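Local coordinates for protein aminotransferase class I and II (Streptococcus suis 89/1591, PDB 3OP7) that probably transfers amino groups between amino acids and keto acids, using pyridoxal phosphate bound covalently to a lysine as cofactor, at residues E355-I358 against K359-K363; A286-D289 against Q290-E294; L333-P336 against G337-E341. One frame throughout, in Å; residues are numbered along the deposited sequence. Where two conformers were deposited one is given.

Interaction 1 (E355-I358 against K359-K363); sequences ETLI and KGLEK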
loop_
_atom_site.group_PDB
_atom_site.type_symbol
_atom_site.label_atom_id
_atom_site.label_comp_id
_atom_site.label_asym_id
_atom_site.label_seq_id
_atom_site.Cartn_x
_atom_site.Cartn_y
_atom_site.Cartn_z
ATOM N N GLU A 355 -13.752 29.693 3.268
ATOM C CA GLU A 355 -13.153 30.808 4.015
ATOM C C GLU A 355 -11.643 30.878 3.822
ATOM O O GLU A 355 -11.040 31.972 3.736
ATOM C CB GLU A 355 -13.428 30.635 5.524
ATOM C CG GLU A 355 -14.895 30.830 5.937
ATOM C CD GLU A 355 -15.629 29.509 6.141
ATOM O OE1 GLU A 355 -15.423 28.569 5.345
ATOM O OE2 GLU A 355 -16.420 29.427 7.108
ATOM N N THR A 356 -11.045 29.683 3.824
ATOM C CA THR A 356 -9.596 29.511 3.671
ATOM C C THR A 356 -9.196 29.869 2.228
ATOM O O THR A 356 -8.190 30.565 2.042
ATOM C CB THR A 356 -9.108 28.108 4.092
ATOM O OG1 THR A 356 -9.284 27.939 5.511
ATOM C CG2 THR A 356 -7.626 27.910 3.756
ATOM N N LEU A 357 -10.020 29.467 1.245
ATOM C CA LEU A 357 -9.830 29.863 -0.160
ATOM C C LEU A 357 -9.812 31.358 -0.260
ATOM O O LEU A 357 -8.871 31.926 -0.828
ATOM C CB LEU A 357 -10.901 29.301 -1.116
ATOM C CG LEU A 357 -10.762 29.683 -2.612
ATOM C CD1 LEU A 357 -9.406 29.195 -3.190
ATOM C CD2 LEU A 357 -11.939 29.178 -3.500
ATOM N N ILE A 358 -10.855 32.003 0.270
ATOM C CA ILE A 358 -10.996 33.457 0.122
ATOM C C ILE A 358 -9.805 34.194 0.709
ATOM O O ILE A 358 -9.266 35.107 0.087
ATOM C CB ILE A 358 -12.323 33.984 0.716
ATOM C CG1 ILE A 358 -13.493 33.528 -0.175
ATOM C CG2 ILE A 358 -12.320 35.523 0.781
ATOM C CD1 ILE A 358 -14.891 33.792 0.413
ATOM N N LYS A 359 -9.388 33.794 1.900
ATOM C CA LYS A 359 -8.273 34.461 2.570
ATOM C C LYS A 359 -6.955 34.178 1.824
ATOM O O LYS A 359 -6.144 35.089 1.609
ATOM C CB LYS A 359 -8.196 34.032 4.055
ATOM C CG LYS A 359 -7.068 34.704 4.882
ATOM C CD LYS A 359 -6.978 36.239 4.745
ATOM C CE LYS A 359 -8.211 36.949 5.272
ATOM N NZ LYS A 359 -8.070 38.434 5.332
ATOM N N GLY A 360 -6.773 32.933 1.403
ATOM C CA GLY A 360 -5.605 32.540 0.613
ATOM C C GLY A 360 -5.466 33.407 -0.623
ATOM O O GLY A 360 -4.381 33.946 -0.893
ATOM N N LEU A 361 -6.578 33.578 -1.344
ATOM C CA LEU A 361 -6.599 34.388 -2.570
ATOM C C LEU A 361 -6.347 35.873 -2.285
ATOM O O LEU A 361 -5.557 36.534 -2.963
ATOM C CB LEU A 361 -7.933 34.204 -3.318
ATOM C CG LEU A 361 -8.199 32.807 -3.909
ATOM C CD1 LEU A 361 -9.489 32.785 -4.708
ATOM C CD2 LEU A 361 -7.037 32.267 -4.751
ATOM N N GLU A 362 -7.044 36.401 -1.286
ATOM C CA GLU A 362 -6.807 37.759 -0.818
ATOM C C GLU A 362 -5.315 37.998 -0.555
ATOM O O GLU A 362 -4.727 38.958 -1.078
ATOM C CB GLU A 362 -7.644 38.021 0.426
ATOM C CG GLU A 362 -9.013 38.673 0.105
ATOM C CD GLU A 362 -10.046 38.578 1.249
ATOM O OE1 GLU A 362 -9.722 38.089 2.372
ATOM O OE2 GLU A 362 -11.204 38.981 0.990
ATOM N N LYS A 363 -4.699 37.088 0.205
ATOM C CA LYS A 363 -3.284 37.209 0.554
ATOM C C LYS A 363 -2.359 37.022 -0.651
ATOM O O LYS A 363 -1.318 37.665 -0.732
ATOM C CB LYS A 363 -2.902 36.241 1.678
ATOM C CG LYS A 363 -3.522 36.578 3.061
ATOM C CD LYS A 363 -2.901 37.831 3.704
ATOM C CE LYS A 363 -3.151 37.896 5.215
ATOM N NZ LYS A 363 -2.934 39.271 5.774
#
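Gly-360 N donates to Thr-356 O at 2.8 Å, the shortest of the four i to i+4 backbone hydrogen bonds that join 355-358 to 359-363. Lys-359 N reaches Glu-355 O, and Leu-361 N reaches Leu-357 O. Glu-362 N reaches Ile-358 O at 2.9 Å. This last bond is the straightest of the four, with an N-H...O angle of 169°. Lys-359 NZ lies 3.4 Å from Glu-362 OE1, a salt bridge whose hydrogen bond is weak. The lysine chain first leaves opposite its own N (chi1 -179°) and then bends at chi2 and chi3. Those bends carry the amino group to the glutamate three residues on.

Ile-358 and Glu-362 run side by side and point the same way. Methyl CG2 of Ile-358 is 3.6 Å from Glu-362 OE2, an apolar flank to the carboxylate. On another face of the helix, Leu-357 and Leu-361 cross obliquely. CD1 of Leu-357 comes within 3.9 Å of Leu-361 CG. Leu-361 CG also comes to 3.3 Å from Leu-357 O, beyond the oxygen and off its C=O line. Both leucines are buried. Ile-287 and Asn-284 lie against Leu-357, and Trp-291 lies against Leu-361. The pattern is that of an amphipathic alpha helix, with an i, i+4 leucine pair turned to a neighbouring helix and an i, i+3 ion pair on a more open side.

Interaction 2 (A286-D289 against Q290-E294); sequences AILD and QWIEE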
loop_
_atom_site.group_PDB
_atom_site.type_symbol
_atom_site.label_atom_id
_atom_site.label_comp_id
_atom_site.label_asym_id
_atom_site.label_seq_id
_atom_site.Cartn_x
_atom_site.Cartn_y
_atom_site.Cartn_z
ATOM N N ALA A 286 -16.551 29.277 -8.716
ATOM C CA ALA A 286 -17.037 30.630 -9.081
ATOM C C ALA A 286 -16.215 31.730 -8.394
ATOM O O ALA A 286 -15.963 32.771 -8.966
ATOM C CB ALA A 286 -18.541 30.810 -8.783
ATOM N N ILE A 287 -15.782 31.467 -7.169
ATOM C CA ILE A 287 -14.937 32.394 -6.417
ATOM C C ILE A 287 -13.557 32.523 -7.083
ATOM O O ILE A 287 -13.047 33.652 -7.276
ATOM C CB ILE A 287 -14.810 31.930 -4.951
ATOM C CG1 ILE A 287 -16.127 32.171 -4.216
ATOM C CG2 ILE A 287 -13.684 32.652 -4.222
ATOM C CD1 ILE A 287 -16.156 31.503 -2.863
ATOM N N LEU A 288 -12.972 31.375 -7.434
ATOM C CA LEU A 288 -11.704 31.319 -8.150
ATOM C C LEU A 288 -11.780 32.042 -9.497
ATOM O O LEU A 288 -10.876 32.842 -9.815
ATOM C CB LEU A 288 -11.261 29.868 -8.367
ATOM C CG LEU A 288 -9.872 29.655 -8.967
ATOM C CD1 LEU A 288 -8.791 30.302 -8.081
ATOM C CD2 LEU A 288 -9.664 28.150 -9.161
ATOM N N ASP A 289 -12.842 31.773 -10.270
ATOM C CA ASP A 289 -13.053 32.434 -11.585
ATOM C C ASP A 289 -13.089 33.935 -11.509
ATOM O O ASP A 289 -12.444 34.602 -12.311
ATOM C CB ASP A 289 -14.337 31.940 -12.275
ATOM C CG ASP A 289 -14.175 30.538 -12.910
ATOM O OD1 ASP A 289 -13.050 30.178 -13.346
ATOM O OD2 ASP A 289 -15.181 29.793 -12.960
ATOM N N GLN A 290 -13.879 34.447 -10.566
ATOM C CA GLN A 290 -13.999 35.897 -10.310
ATOM C C GLN A 290 -12.626 36.499 -9.976
ATOM O O GLN A 290 -12.224 37.530 -10.542
ATOM C CB GLN A 290 -14.985 36.111 -9.146
ATOM C CG GLN A 290 -15.401 37.581 -8.877
ATOM C CD GLN A 290 -16.194 37.730 -7.577
ATOM O OE1 GLN A 290 -16.126 36.872 -6.673
ATOM N NE2 GLN A 290 -16.940 38.811 -7.468
ATOM N N TRP A 291 -11.919 35.849 -9.053
ATOM C CA TRP A 291 -10.565 36.251 -8.653
ATOM C C TRP A 291 -9.559 36.268 -9.826
ATOM O O TRP A 291 -8.821 37.240 -10.018
ATOM C CB TRP A 291 -10.064 35.327 -7.549
ATOM C CG TRP A 291 -8.802 35.801 -6.953
ATOM C CD1 TRP A 291 -8.655 36.792 -6.027
ATOM C CD2 TRP A 291 -7.491 35.350 -7.279
ATOM N NE1 TRP A 291 -7.326 36.955 -5.724
ATOM C CE2 TRP A 291 -6.588 36.093 -6.490
ATOM C CE3 TRP A 291 -6.995 34.371 -8.139
ATOM C CZ2 TRP A 291 -5.205 35.887 -6.540
ATOM C CZ3 TRP A 291 -5.618 34.151 -8.185
ATOM C CH2 TRP A 291 -4.741 34.923 -7.393
ATOM N N ILE A 292 -9.539 35.194 -10.615
ATOM C CA ILE A 292 -8.670 35.122 -11.793
ATOM C C ILE A 292 -8.936 36.302 -12.741
ATOM O O ILE A 292 -7.996 36.932 -13.231
ATOM C CB ILE A 292 -8.849 33.811 -12.601
ATOM C CG1 ILE A 292 -8.466 32.576 -11.777
ATOM C CG2 ILE A 292 -8.013 33.873 -13.881
ATOM C CD1 ILE A 292 -7.073 32.032 -12.010
ATOM N N GLU A 293 -10.205 36.598 -13.017
ATOM C CA GLU A 293 -10.508 37.743 -13.895
ATOM C C GLU A 293 -10.105 39.085 -13.271
ATOM O O GLU A 293 -9.716 40.015 -13.978
ATOM C CB GLU A 293 -11.978 37.780 -14.309
ATOM C CG GLU A 293 -12.181 38.540 -15.655
ATOM C CD GLU A 293 -13.484 39.276 -15.715
ATOM O OE1 GLU A 293 -14.408 38.897 -14.960
ATOM O OE2 GLU A 293 -13.588 40.248 -16.504
ATOM N N GLU A 294 -10.193 39.186 -11.947
ATOM C CA GLU A 294 -9.886 40.452 -11.252
ATOM C C GLU A 294 -8.383 40.696 -11.126
ATOM O O GLU A 294 -7.943 41.823 -11.005
ATOM C CB GLU A 294 -10.515 40.454 -9.848
ATOM C CG GLU A 294 -12.023 40.757 -9.842
ATOM C CD GLU A 294 -12.650 40.674 -8.453
ATOM O OE1 GLU A 294 -11.969 40.243 -7.497
ATOM O OE2 GLU A 294 -13.836 41.040 -8.329
HETATM O O HOH W 1 -13.508 35.909 -5.976
#
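Leu-288 and Ile-292 meet one helical turn apart, both by backbone and by side chain. Ile-292 N donates to Leu-288 O at 2.8 Å, the shortest of the four i to i+4 bonds across the two segments. The other three link Gln-290 to Ala-286, Trp-291 to Ile-287, and Glu-293 to Asp-289.

One water adds a side-chain tie. It donates to Ile-287 O at 2.6 Å and to Gln-290 OE1 at 2.9 Å. Ile-287 O thus receives both a backbone N-H and the water. The glutamine chain, extended beyond CG, holds OE1 at the water.

These residues form the last turns of the long helix 270-294, which packs on helix 354-368 and on the four-stranded antiparallel sheet. Asp-289 OD1 is hydrogen-bonded to Tyr-300, and its OD2 forms a salt bridge with Arg-302.

The apolar contacts are looser. Leu-288 CG is 4.3 Å from Ile-292 CG1. Leu-288 CD1 approaches the Trp-291 ring obliquely, 4.4 Å from CE3. The tight spot is Ile-292 CG1, 3.1 Å from Leu-288 O. With its CG opposite the backbone N (chi1 -171°), the indole of Trp-291 lies against Leu-364 of the adjoining helix and against Val-298.

Interaction 3 (L333-P336 against G337-E341); sequences LLVP and GNRFE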
loop_
_atom_site.group_PDB
_atom_site.type_symbol
_atom_site.label_atom_id
_atom_site.label_comp_id
_atom_site.label_asym_id
_atom_site.label_seq_id
_atom_site.Cartn_x
_atom_site.Cartn_y
_atom_site.Cartn_z
ATOM N N LEU A 333 0.023 28.433 1.166
ATOM C CA LEU A 333 0.727 27.299 0.550
ATOM C C LEU A 333 0.078 26.923 -0.761
ATOM O O LEU A 333 -1.132 26.680 -0.820
ATOM C CB LEU A 333 0.781 26.096 1.480
ATOM C CG LEU A 333 1.668 24.916 1.003
ATOM C CD1 LEU A 333 3.155 25.288 1.060
ATOM C CD2 LEU A 333 1.382 23.657 1.804
ATOM N N LEU A 334 0.917 26.897 -1.807
ATOM C CA LEU A 334 0.580 26.418 -3.137
ATOM C C LEU A 334 1.613 25.343 -3.454
ATOM O O LEU A 334 2.561 25.142 -2.658
ATOM C CB LEU A 334 0.729 27.577 -4.150
ATOM C CG LEU A 334 -0.291 28.721 -4.054
ATOM C CD1 LEU A 334 0.177 29.936 -4.852
ATOM C CD2 LEU A 334 -1.615 28.234 -4.586
ATOM N N VAL A 335 1.475 24.680 -4.603
ATOM C CA VAL A 335 2.547 23.803 -5.115
ATOM C C VAL A 335 3.114 24.455 -6.376
ATOM O O VAL A 335 2.370 24.704 -7.322
ATOM C CB VAL A 335 2.104 22.382 -5.385
ATOM C CG1 VAL A 335 3.352 21.512 -5.834
ATOM C CG2 VAL A 335 1.441 21.798 -4.114
ATOM N N PRO A 336 4.419 24.771 -6.374
ATOM C CA PRO A 336 4.938 25.493 -7.541
ATOM C C PRO A 336 5.088 24.604 -8.760
ATOM O O PRO A 336 5.319 23.379 -8.619
ATOM C CB PRO A 336 6.321 25.974 -7.081
ATOM C CG PRO A 336 6.746 24.997 -6.055
ATOM C CD PRO A 336 5.464 24.564 -5.357
ATOM N N GLY A 337 4.981 25.229 -9.939
ATOM C CA GLY A 337 4.872 24.512 -11.197
ATOM C C GLY A 337 6.080 23.691 -11.610
ATOM O O GLY A 337 5.921 22.717 -12.331
ATOM N N ASN A 338 7.269 24.086 -11.166
ATOM C CA ASN A 338 8.488 23.314 -11.432
ATOM C C ASN A 338 8.422 21.906 -10.863
ATOM O O ASN A 338 9.132 21.024 -11.336
ATOM C CB ASN A 338 9.720 24.035 -10.875
ATOM C CG ASN A 338 9.642 24.193 -9.373
ATOM O OD1 ASN A 338 8.689 24.778 -8.880
ATOM N ND2 ASN A 338 10.615 23.653 -8.646
ATOM N N ARG A 339 7.580 21.677 -9.855
ATOM C CA ARG A 339 7.383 20.322 -9.317
ATOM C C ARG A 339 6.620 19.408 -10.299
ATOM O O ARG A 339 6.565 18.174 -10.079
ATOM C CB ARG A 339 6.667 20.360 -7.962
ATOM C CG ARG A 339 7.390 21.152 -6.858
ATOM C CD ARG A 339 8.741 20.540 -6.554
ATOM N NE ARG A 339 9.566 21.214 -5.550
ATOM C CZ ARG A 339 10.112 20.626 -4.491
ATOM N NH1 ARG A 339 9.882 19.327 -4.230
ATOM N NH2 ARG A 339 10.906 21.325 -3.700
ATOM N N PHE A 340 6.044 20.008 -11.337
ATOM C CA PHE A 340 5.422 19.324 -12.489
ATOM C C PHE A 340 6.192 19.586 -13.816
ATOM O O PHE A 340 5.670 19.370 -14.911
ATOM C CB PHE A 340 3.950 19.779 -12.623
ATOM C CG PHE A 340 3.185 19.783 -11.327
ATOM C CD1 PHE A 340 3.172 20.908 -10.513
ATOM C CD2 PHE A 340 2.491 18.654 -10.892
ATOM C CE1 PHE A 340 2.486 20.910 -9.297
ATOM C CE2 PHE A 340 1.807 18.647 -9.673
ATOM C CZ PHE A 340 1.799 19.779 -8.878
ATOM N N GLU A 341 7.442 20.048 -13.717
ATOM C CA GLU A 341 8.246 20.468 -14.847
ATOM C C GLU A 341 7.532 21.448 -15.781
ATOM O O GLU A 341 7.778 21.469 -16.983
ATOM C CB GLU A 341 8.863 19.282 -15.623
ATOM C CG GLU A 341 10.196 19.688 -16.349
ATOM C CD GLU A 341 10.854 18.572 -17.184
ATOM O OE1 GLU A 341 10.347 17.428 -17.181
ATOM O OE2 GLU A 341 11.876 18.856 -17.867
#
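Pro-336 O accepts a hydrogen bond from Arg-339 N at 3.1 Å. The bond is bent, with an N-H...O angle of 154°, and the donor stands above the carbonyl plane. Carbon atoms of Arg-339 close on the same oxygen, with CB at 3.4 Å. The arginine chain bends at chi2 and runs alongside the proline ring, its CG 4.0 Å from Pro-336 CG. Its guanidinium group forms salt bridges with Glu-11 and Glu-320.

The Asn-338 side chain runs at a slant to the proline ring. Its CG sits between the backbone N and the carbonyl carbon (chi1 62°), and this brings OD1 to 3.2 Å from Pro-336 CB. The amide nitrogen ND2 is hydrogen-bonded to Glu-320, which thus joins Asn-338 and Arg-339.

The side chains of Val-335 and Phe-340 cross at about a right angle. Methyl CG1 of Val-335 comes to the ring obliquely, 3.6 Å from Phe-340 CE1 and also close to CZ. Arg-347 of the adjacent strand touches both side chains. The chain turns from a strand into a short 3-10 segment: Phe-340 N bonds Gly-337 O, and Glu-341 N bonds Asn-338 O. This is a turn of successive i to i+3 bonds between the edge strand 335-336 and strand 345-348 of the four-stranded antiparallel sheet.

In the fold
Interaction 2 comes first along the chain, then interaction 3, then interaction 1. Interactions 1 and 2 lie on neighbouring helices, 354-368 and 270-294, with centres about 12 Å apart. The two helices touch through Ile-287, which also meets Ile-358 and Leu-361. Interaction 3 lies at the edge of the four-stranded antiparallel sheet. Its centre is about 19 Å from the centre of interaction 1 and 21 Å from that of interaction 2, and it touches neither. Helix 270-294 also packs on strands 298-300 and 309-313 of that sheet. The three contacts therefore belong to the smaller helix-and-sheet part of the chain, apart from the mainly parallel mixed sheet of the large domain, as in fold-type I aminotransferases.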